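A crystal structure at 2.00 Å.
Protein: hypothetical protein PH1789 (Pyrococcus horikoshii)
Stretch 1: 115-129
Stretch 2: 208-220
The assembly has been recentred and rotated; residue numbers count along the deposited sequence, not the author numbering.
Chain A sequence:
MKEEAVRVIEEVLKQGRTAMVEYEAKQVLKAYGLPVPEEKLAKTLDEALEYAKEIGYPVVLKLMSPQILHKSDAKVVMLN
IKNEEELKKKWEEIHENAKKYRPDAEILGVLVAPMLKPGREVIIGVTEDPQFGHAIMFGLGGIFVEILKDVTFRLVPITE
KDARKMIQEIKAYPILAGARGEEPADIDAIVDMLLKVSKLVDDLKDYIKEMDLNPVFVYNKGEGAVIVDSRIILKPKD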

ATOM      1  N   MET A 115      -1.395  -2.913  14.243  1.00 39.36           N
ATOM      2  CA  MET A 115      -0.714  -1.647  14.453  1.00 40.05           C
ATOM      3  C   MET A 115       0.757  -1.990  14.261  1.00 41.62           C
ATOM      4  O   MET A 115       1.411  -2.522  15.164  1.00 41.43           O
ATOM      5  N   LEU A 116       1.268  -1.701  13.072  1.00 42.65           N
ATOM      6  CA  LEU A 116       2.648  -2.011  12.746  1.00 43.51           C
ATOM      7  C   LEU A 116       3.653  -1.114  13.453  1.00 44.55           C
ATOM      8  O   LEU A 116       3.392   0.066  13.694  1.00 44.52           O
ATOM      9  N   LYS A 117       4.800  -1.687  13.802  1.00 43.51           N
ATOM     10  CA  LYS A 117       5.836  -0.910  14.459  1.00 45.08           C
ATOM     11  C   LYS A 117       6.333   0.116  13.449  1.00 45.36           C
ATOM     12  O   LYS A 117       6.686  -0.229  12.318  1.00 41.72           O
ATOM     13  N   PRO A 118       6.358   1.397  13.838  1.00 46.65           N
ATOM     14  CA  PRO A 118       6.828   2.421  12.907  1.00 47.18           C
ATOM     15  C   PRO A 118       8.290   2.222  12.517  1.00 47.95           C
ATOM     16  O   PRO A 118       9.070   1.619  13.260  1.00 47.22           O
ATOM     17  N   GLY A 119       8.639   2.715  11.334  1.00 47.36           N
ATOM     18  CA  GLY A 119       9.998   2.607  10.836  1.00 47.13           C
ATOM     19  C   GLY A 119      10.213   3.754   9.871  1.00 46.92           C
ATOM     20  O   GLY A 119       9.358   4.631   9.772  1.00 46.10           O
ATOM     21  N   ARG A 120      11.334   3.761   9.159  1.00 47.30           N
ATOM     22  CA  ARG A 120      11.610   4.833   8.207  1.00 47.45           C
ATOM     23  C   ARG A 120      10.589   4.813   7.072  1.00 44.87           C
ATOM     24  O   ARG A 120      10.464   3.816   6.362  1.00 42.61           O
ATOM     25  N   GLU A 121       9.862   5.913   6.897  1.00 43.92           N
ATOM     26  CA  GLU A 121       8.861   5.982   5.841  1.00 43.76           C
ATOM     27  C   GLU A 121       9.457   6.234   4.464  1.00 42.53           C
ATOM     28  O   GLU A 121      10.227   7.180   4.278  1.00 41.64           O
ATOM     29  N   VAL A 122       9.110   5.375   3.507  1.00 38.84           N
ATOM     30  CA  VAL A 122       9.565   5.534   2.133  1.00 37.37           C
ATOM     31  C   VAL A 122       8.353   5.339   1.229  1.00 36.19           C
ATOM     32  O   VAL A 122       7.294   4.875   1.674  1.00 33.64           O
ATOM     33  N   ILE A 123       8.495   5.714  -0.035  1.00 31.87           N
ATOM     34  CA  ILE A 123       7.398   5.581  -0.985  1.00 32.39           C
ATOM     35  C   ILE A 123       7.903   5.022  -2.307  1.00 32.42           C
ATOM     36  O   ILE A 123       8.937   5.453  -2.817  1.00 32.70           O
ATOM     37  N   ILE A 124       7.180   4.051  -2.850  1.00 31.16           N
ATOM     38  CA  ILE A 124       7.530   3.486  -4.141  1.00 30.53           C
ATOM     39  C   ILE A 124       6.336   3.731  -5.048  1.00 30.35           C
ATOM     40  O   ILE A 124       5.224   3.264  -4.773  1.00 31.91           O
ATOM     41  N   GLY A 125       6.564   4.488  -6.115  1.00 29.44           N
ATOM     42  CA  GLY A 125       5.498   4.790  -7.052  1.00 28.94           C
ATOM     43  C   GLY A 125       5.758   4.258  -8.450  1.00 30.93           C
ATOM     44  O   GLY A 125       6.898   4.010  -8.833  1.00 28.73           O
ATOM     45  N   VAL A 126       4.683   4.089  -9.208  1.00 30.28           N
ATOM     46  CA  VAL A 126       4.745   3.599 -10.574  1.00 30.49           C
ATOM     47  C   VAL A 126       3.748   4.363 -11.431  1.00 31.76           C
ATOM     48  O   VAL A 126       2.579   4.521 -11.069  1.00 30.59           O
ATOM     49  N   THR A 127       4.228   4.875 -12.553  1.00 31.28           N
ATOM     50  CA  THR A 127       3.382   5.593 -13.493  1.00 34.08           C
ATOM     51  C   THR A 127       3.753   5.072 -14.868  1.00 35.97           C
ATOM     52  O   THR A 127       4.787   4.410 -15.026  1.00 33.01           O
ATOM     53  N   GLU A 128       2.905   5.347 -15.850  1.00 36.39           N
ATOM     54  CA  GLU A 128       3.157   4.925 -17.221  1.00 40.25           C
ATOM     55  C   GLU A 128       3.204   6.146 -18.130  1.00 41.41           C
ATOM     56  O   GLU A 128       2.253   6.932 -18.177  1.00 40.72           O
ATOM     57  N   ASP A 129       4.310   6.298 -18.850  1.00 43.43           N
ATOM     58  CA  ASP A 129       4.489   7.415 -19.773  1.00 44.29           C
ATOM     59  C   ASP A 129       4.024   7.022 -21.177  1.00 45.77           C
ATOM     60  O   ASP A 129       4.195   5.875 -21.605  1.00 44.38           O
ATOM     61  N   ILE A 208      -1.928  -2.724 -15.424  1.00 42.54           N
ATOM     62  CA  ILE A 208      -1.731  -1.577 -14.542  1.00 40.69           C
ATOM     63  C   ILE A 208      -1.334  -0.254 -15.200  1.00 40.28           C
ATOM     64  O   ILE A 208      -0.382  -0.185 -15.977  1.00 38.30           O
ATOM     65  N   LYS A 209      -2.083   0.796 -14.880  1.00 38.12           N
ATOM     66  CA  LYS A 209      -1.801   2.133 -15.394  1.00 38.79           C
ATOM     67  C   LYS A 209      -0.791   2.769 -14.441  1.00 38.14           C
ATOM     68  O   LYS A 209       0.261   3.258 -14.863  1.00 38.26           O
ATOM     69  N   GLU A 210      -1.119   2.757 -13.151  1.00 34.87           N
ATOM     70  CA  GLU A 210      -0.236   3.317 -12.136  1.00 35.66           C
ATOM     71  C   GLU A 210      -0.487   2.701 -10.766  1.00 34.07           C
ATOM     72  O   GLU A 210      -1.511   2.065 -10.533  1.00 31.46           O
ATOM     73  N   MET A 211       0.465   2.876  -9.861  1.00 32.90           N
ATOM     74  CA  MET A 211       0.309   2.330  -8.525  1.00 34.20           C
ATOM     75  C   MET A 211       1.369   2.891  -7.596  1.00 33.27           C
ATOM     76  O   MET A 211       2.268   3.622  -8.007  1.00 29.99           O
ATOM     77  N   ASP A 212       1.250   2.547  -6.327  1.00 35.69           N
ATOM     78  CA  ASP A 212       2.241   2.959  -5.360  1.00 37.27           C
ATOM     79  C   ASP A 212       2.086   2.131  -4.114  1.00 35.76           C
ATOM     80  O   ASP A 212       1.082   1.438  -3.930  1.00 34.16           O
ATOM     81  N   LEU A 213       3.130   2.169  -3.298  1.00 33.12           N
ATOM     82  CA  LEU A 213       3.160   1.480  -2.028  1.00 32.39           C
ATOM     83  C   LEU A 213       3.434   2.687  -1.152  1.00 31.53           C
ATOM     84  O   LEU A 213       4.527   3.251  -1.203  1.00 30.29           O
ATOM     85  N   ASN A 214       2.437   3.093  -0.370  1.00 31.65           N
ATOM     86  CA  ASN A 214       2.560   4.278   0.464  1.00 31.31           C
ATOM     87  C   ASN A 214       1.490   4.249   1.549  1.00 31.47           C
ATOM     88  O   ASN A 214       0.296   4.320   1.255  1.00 29.58           O
ATOM     89  N   PRO A 215       1.911   4.191   2.823  1.00 33.55           N
ATOM     90  CA  PRO A 215       3.340   4.160   3.153  1.00 34.88           C
ATOM     91  C   PRO A 215       3.974   2.789   3.262  1.00 34.80           C
ATOM     92  O   PRO A 215       3.295   1.763   3.259  1.00 33.00           O
ATOM     93  N   VAL A 216       5.299   2.795   3.336  1.00 34.68           N
ATOM     94  CA  VAL A 216       6.093   1.586   3.509  1.00 36.12           C
ATOM     95  C   VAL A 216       7.021   1.927   4.671  1.00 37.38           C
ATOM     96  O   VAL A 216       7.608   3.007   4.690  1.00 34.33           O
ATOM     97  N   PHE A 217       7.138   1.035   5.648  1.00 37.37           N
ATOM     98  CA  PHE A 217       8.031   1.299   6.768  1.00 39.89           C
ATOM     99  C   PHE A 217       9.276   0.448   6.569  1.00 40.77           C
ATOM    100  O   PHE A 217       9.176  -0.752   6.296  1.00 40.76           O
ATOM    101  N   VAL A 218      10.445   1.065   6.694  1.00 40.13           N
ATOM    102  CA  VAL A 218      11.699   0.336   6.545  1.00 42.33           C
ATOM    103  C   VAL A 218      12.428   0.306   7.880  1.00 42.96           C
ATOM    104  O   VAL A 218      12.732   1.345   8.465  1.00 42.82           O
ATOM    105  N   TYR A 219      12.697  -0.900   8.362  1.00 45.62           N
ATOM    106  CA  TYR A 219      13.371  -1.077   9.636  1.00 48.60           C
ATOM    107  C   TYR A 219      14.883  -1.131   9.471  1.00 51.02           C
ATOM    108  O   TYR A 219      15.397  -1.083   8.354  1.00 50.51           O
ATOM    109  N   ASN A 220      15.595  -1.233  10.587  1.00 53.76           N
ATOM    110  CA  ASN A 220      17.049  -1.259  10.542  1.00 57.04           C
ATOM    111  C   ASN A 220      17.613  -2.456   9.799  1.00 58.12           C
ATOM    112  O   ASN A 220      16.892  -3.395   9.465  1.00 57.78           O
TER

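Packing of side chains between stretches 115-129 and 208-220 of PH1789, which pair as antiparallel strands and bury 1067 Å² between them. The ladder is held by main-chain hydrogen bonds in pairs: R120 with V218 (R120 N to V218 O 2.9 Å, V218 N to R120 O 2.8 Å), I124 with L213, and V126 with M211 (V126 N to M211 O 2.7 Å, M211 N to V126 O 2.9 Å). V122 N also bonds V216 O at 3.0 Å, but the return bond from V216 N to V122 O is weak at 3.3 Å. Between V122 and I124 the register slips by one residue, a beta bulge next to P215, whose preceding peptide bond is cis.

Apolar contacts: the side chains of R120, V122, I124 and V126 leave one face of the sheet together with those of V218, V216, L213 and M211, and apart from R120 all of these are buried. V122 (chi1 m) uses CG2 twice, 3.7 Å from V216 CB and 3.7 Å from V218 CG2; both partner valines are t. I124 (m, t) lies beside L213 (m, t), CB to CG 4.1 Å. V126 (t) meets M211 (p, t, m), with V126 CB 3.6 Å from M211 CG. R120 (t, p, p) shares this face through its CB, 4.3 Å from V218 CB, while its end leads away.

Aromatic contacts: on the other face, F217 (chi1 m) has the largest area covered by the opposing stretch. P118 CA lies over one face of its ring in a CH-pi contact, 4.3 Å from the centroid, and G119 N lies over the same face, 3.8 Å from F217 CG; that nitrogen is buried without a polar partner. At the ring edge, E121 CG comes within 3.6 Å of F217 CE1 and L116 CB within 4.5 Å of F217 CD2. Y219 (m) starts sideways, but its end comes nearer, so that its hydroxyl donates a short hydrogen bond from Y219 OH to K117 O, 2.5 Å. K117 NZ stands 5.2 Å from the centroid of the Y219 ring, at most a weak attraction. G119 suits this crowded turn: an ideal CB would lie 2.8 Å from Y219 CD1, a clash.

Polar contacts and waters: E121 (m, t) rests OE1 3.5 Å from P215 CB. Water 1 links the two stretches by donating to E121 OE1 (2.7 Å) and to N214 OD1 (3.0 Å). N214 (t) also brings ND2 to 3.3 Å from I123 CD1 (I123 m, t). Farther along, water 2 makes a second bridge, accepting from E128 N at 3.0 Å and donating to E210 OE1 at 3.1 Å. The same carboxylate oxygen, E210 OE1, forms a salt bridge with K209 NZ at 3.3 Å, within its own stretch. E210 (p, t) sets CB 3.1 Å from V126 O, and E128 (t, t) places CB 3.5 Å from K209 O. T127 (p) points away.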

ATOM      1  CB  MET A 115      -0.961  -1.131  15.871  1.00 41.17           C
ATOM      2  CG  MET A 115      -2.266  -0.363  16.038  1.00 41.54           C
ATOM      3  SD  MET A 115      -2.258   1.197  15.115  1.00 43.26           S
ATOM      4  CE  MET A 115      -1.225   2.200  16.191  1.00 47.46           C
ATOM      5  CB  LEU A 116       2.847  -1.927  11.232  1.00 44.13           C
ATOM      6  CG  LEU A 116       2.010  -2.912  10.409  1.00 43.46           C
ATOM      7  CD1 LEU A 116       2.164  -2.593   8.930  1.00 43.61           C
ATOM      8  CD2 LEU A 116       2.455  -4.340  10.706  1.00 45.02           C
ATOM      9  CB  LYS A 117       7.009  -1.798  14.878  1.00 47.04           C
ATOM     10  CG  LYS A 117       8.074  -1.047  15.672  1.00 50.54           C
ATOM     11  CD  LYS A 117       9.455  -1.642  15.468  1.00 52.28           C
ATOM     12  CE  LYS A 117       9.494  -3.119  15.807  1.00 52.85           C
ATOM     13  NZ  LYS A 117      10.852  -3.676  15.569  1.00 53.84           N
ATOM     14  CB  PRO A 118       6.591   3.719  13.674  1.00 47.54           C
ATOM     15  CG  PRO A 118       6.728   3.298  15.102  1.00 49.10           C
ATOM     16  CD  PRO A 118       5.979   1.992  15.131  1.00 47.02           C
ATOM     17  CB  ARG A 120      13.016   4.681   7.626  1.00 49.16           C
ATOM     18  CG  ARG A 120      13.350   5.717   6.561  1.00 54.43           C
ATOM     19  CD  ARG A 120      13.447   7.116   7.150  1.00 57.44           C
ATOM     20  NE  ARG A 120      14.515   7.203   8.141  1.00 60.80           N
ATOM     21  CZ  ARG A 120      14.873   8.322   8.757  1.00 63.54           C
ATOM     22  NH1 ARG A 120      14.247   9.462   8.484  1.00 63.84           N
ATOM     23  NH2 ARG A 120      15.857   8.303   9.648  1.00 64.03           N
ATOM     24  CB  GLU A 121       7.836   7.082   6.131  1.00 45.50           C
ATOM     25  CG  GLU A 121       6.876   6.772   7.253  1.00 50.26           C
ATOM     26  CD  GLU A 121       5.650   7.667   7.228  1.00 54.67           C
ATOM     27  OE1 GLU A 121       4.885   7.618   6.233  1.00 54.44           O
ATOM     28  OE2 GLU A 121       5.450   8.423   8.203  1.00 58.86           O
ATOM     29  CB  VAL A 122      10.657   4.512   1.725  1.00 37.71           C
ATOM     30  CG1 VAL A 122      11.844   4.598   2.678  1.00 41.23           C
ATOM     31  CG2 VAL A 122      10.083   3.120   1.681  1.00 37.72           C
ATOM     32  CB  ILE A 123       6.735   6.956  -1.289  1.00 32.52           C
ATOM     33  CG1 ILE A 123       6.091   7.541  -0.026  1.00 31.53           C
ATOM     34  CG2 ILE A 123       5.680   6.793  -2.384  1.00 31.77           C
ATOM     35  CD1 ILE A 123       5.458   8.927  -0.249  1.00 32.33           C
ATOM     36  CB  ILE A 124       7.816   1.979  -4.061  1.00 32.06           C
ATOM     37  CG1 ILE A 124       9.135   1.739  -3.317  1.00 33.65           C
ATOM     38  CG2 ILE A 124       7.878   1.393  -5.462  1.00 32.34           C
ATOM     39  CD1 ILE A 124       9.467   0.268  -3.095  1.00 34.13           C
ATOM     40  CB  VAL A 126       4.418   2.087 -10.647  1.00 29.29           C
ATOM     41  CG1 VAL A 126       4.288   1.641 -12.096  1.00 31.76           C
ATOM     42  CG2 VAL A 126       5.514   1.289  -9.957  1.00 30.61           C
ATOM     43  CB  THR A 127       3.627   7.112 -13.450  1.00 36.02           C
ATOM     44  OG1 THR A 127       4.991   7.399 -13.789  1.00 34.86           O
ATOM     45  CG2 THR A 127       3.322   7.656 -12.064  1.00 37.48           C
ATOM     46  CB  GLU A 128       2.060   3.986 -17.717  1.00 40.42           C
ATOM     47  CG  GLU A 128       2.296   3.521 -19.143  1.00 41.75           C
ATOM     48  CD  GLU A 128       1.202   2.616 -19.652  1.00 43.18           C
ATOM     49  OE1 GLU A 128       0.042   3.071 -19.725  1.00 48.32           O
ATOM     50  OE2 GLU A 128       1.502   1.448 -19.979  1.00 44.42           O
ATOM     51  CB  ASP A 129       5.958   7.828 -19.822  1.00 45.15           C
ATOM     52  CG  ASP A 129       6.216   8.936 -20.826  1.00 45.60           C
ATOM     53  OD1 ASP A 129       6.084  10.123 -20.462  1.00 48.61           O
ATOM     54  OD2 ASP A 129       6.536   8.619 -21.988  1.00 43.27           O
ATOM     55  CB  ILE A 208      -0.680  -1.930 -13.467  1.00 41.89           C
ATOM     56  CG1 ILE A 208      -1.114  -3.203 -12.744  1.00 39.19           C
ATOM     57  CG2 ILE A 208      -0.495  -0.767 -12.484  1.00 39.41           C
ATOM     58  CD1 ILE A 208      -0.014  -3.855 -11.942  1.00 38.27           C
ATOM     59  CB  LYS A 209      -3.084   2.963 -15.425  1.00 38.85           C
ATOM     60  CG  LYS A 209      -2.919   4.387 -15.926  1.00 41.87           C
ATOM     61  CD  LYS A 209      -4.275   5.101 -15.941  1.00 46.53           C
ATOM     62  CE  LYS A 209      -4.181   6.512 -16.509  1.00 47.05           C
ATOM     63  NZ  LYS A 209      -3.338   7.392 -15.658  1.00 50.23           N
ATOM     64  CB  GLU A 210      -0.388   4.843 -12.074  1.00 36.55           C
ATOM     65  CG  GLU A 210      -1.819   5.334 -11.992  1.00 43.12           C
ATOM     66  CD  GLU A 210      -1.919   6.843 -12.053  1.00 43.47           C
ATOM     67  OE1 GLU A 210      -1.387   7.445 -13.012  1.00 47.68           O
ATOM     68  OE2 GLU A 210      -2.534   7.429 -11.142  1.00 45.31           O
ATOM     69  CB  MET A 211       0.443   0.803  -8.564  1.00 34.66           C
ATOM     70  CG  MET A 211       1.866   0.327  -8.853  1.00 34.98           C
ATOM     71  SD  MET A 211       2.028  -1.451  -9.126  1.00 39.61           S
ATOM     72  CE  MET A 211       2.051  -2.069  -7.477  1.00 35.39           C
ATOM     73  CB  ASP A 212       2.131   4.450  -5.025  1.00 39.26           C
ATOM     74  CG  ASP A 212       0.827   4.807  -4.357  1.00 42.71           C
ATOM     75  OD1 ASP A 212       0.508   4.216  -3.300  1.00 45.20           O
ATOM     76  OD2 ASP A 212       0.124   5.687  -4.889  1.00 45.94           O
ATOM     77  CB  LEU A 213       4.333   0.506  -1.960  1.00 33.96           C
ATOM     78  CG  LEU A 213       4.636  -0.455  -3.111  1.00 35.37           C
ATOM     79  CD1 LEU A 213       5.546  -1.535  -2.568  1.00 33.23           C
ATOM     80  CD2 LEU A 213       3.379  -1.067  -3.689  1.00 37.49           C
ATOM     81  CB  ASN A 214       2.394   5.513  -0.426  1.00 32.58           C
ATOM     82  CG  ASN A 214       2.495   6.827   0.343  1.00 35.75           C
ATOM     83  OD1 ASN A 214       2.740   6.842   1.543  1.00 37.30           O
ATOM     84  ND2 ASN A 214       2.308   7.935  -0.361  1.00 36.45           N
ATOM     85  CB  PRO A 215       3.403   4.921   4.476  1.00 34.72           C
ATOM     86  CG  PRO A 215       2.122   4.545   5.130  1.00 36.59           C
ATOM     87  CD  PRO A 215       1.104   4.552   4.004  1.00 34.36           C
ATOM     88  CB  VAL A 216       6.984   1.277   2.286  1.00 36.52           C
ATOM     89  CG1 VAL A 216       7.959   0.151   2.637  1.00 36.77           C
ATOM     90  CG2 VAL A 216       6.132   0.884   1.091  1.00 36.65           C
ATOM     91  CB  PHE A 217       7.390   0.926   8.119  1.00 39.35           C
ATOM     92  CG  PHE A 217       6.242   1.812   8.535  1.00 40.86           C
ATOM     93  CD1 PHE A 217       6.157   3.131   8.107  1.00 42.33           C
ATOM     94  CD2 PHE A 217       5.265   1.331   9.402  1.00 40.58           C
ATOM     95  CE1 PHE A 217       5.124   3.957   8.536  1.00 38.88           C
ATOM     96  CE2 PHE A 217       4.230   2.151   9.835  1.00 39.12           C
ATOM     97  CZ  PHE A 217       4.160   3.465   9.401  1.00 40.83           C
ATOM     98  CB  VAL A 218      12.614   0.976   5.478  1.00 41.67           C
ATOM     99  CG1 VAL A 218      13.898   0.165   5.343  1.00 40.25           C
ATOM    100  CG2 VAL A 218      11.894   1.022   4.137  1.00 40.75           C
ATOM    101  CB  TYR A 219      12.849  -2.342  10.314  1.00 48.56           C
ATOM    102  CG  TYR A 219      11.343  -2.333  10.483  1.00 47.11           C
ATOM    103  CD1 TYR A 219      10.713  -1.317  11.204  1.00 44.23           C
ATOM    104  CD2 TYR A 219      10.549  -3.329   9.914  1.00 46.74           C
ATOM    105  CE1 TYR A 219       9.330  -1.298  11.355  1.00 44.56           C
ATOM    106  CE2 TYR A 219       9.162  -3.317  10.057  1.00 44.21           C
ATOM    107  CZ  TYR A 219       8.563  -2.303  10.779  1.00 42.44           C
ATOM    108  OH  TYR A 219       7.202  -2.301  10.946  1.00 41.55           O
ATOM    109  CB  ASN A 220      17.614  -1.187  11.959  1.00 58.21           C
ATOM    110  CG  ASN A 220      17.055  -0.013  12.739  1.00 59.04           C
ATOM    111  OD1 ASN A 220      16.956   1.101  12.220  1.00 59.81           O
ATOM    112  ND2 ASN A 220      16.687  -0.256  13.990  1.00 59.03           N
TER
HETATM  113  O   HOH W   1       4.273   8.234   3.648  1.00 52.76           O
HETATM  114  O   HOH W   2       0.353   6.975 -15.494  1.00 39.83           O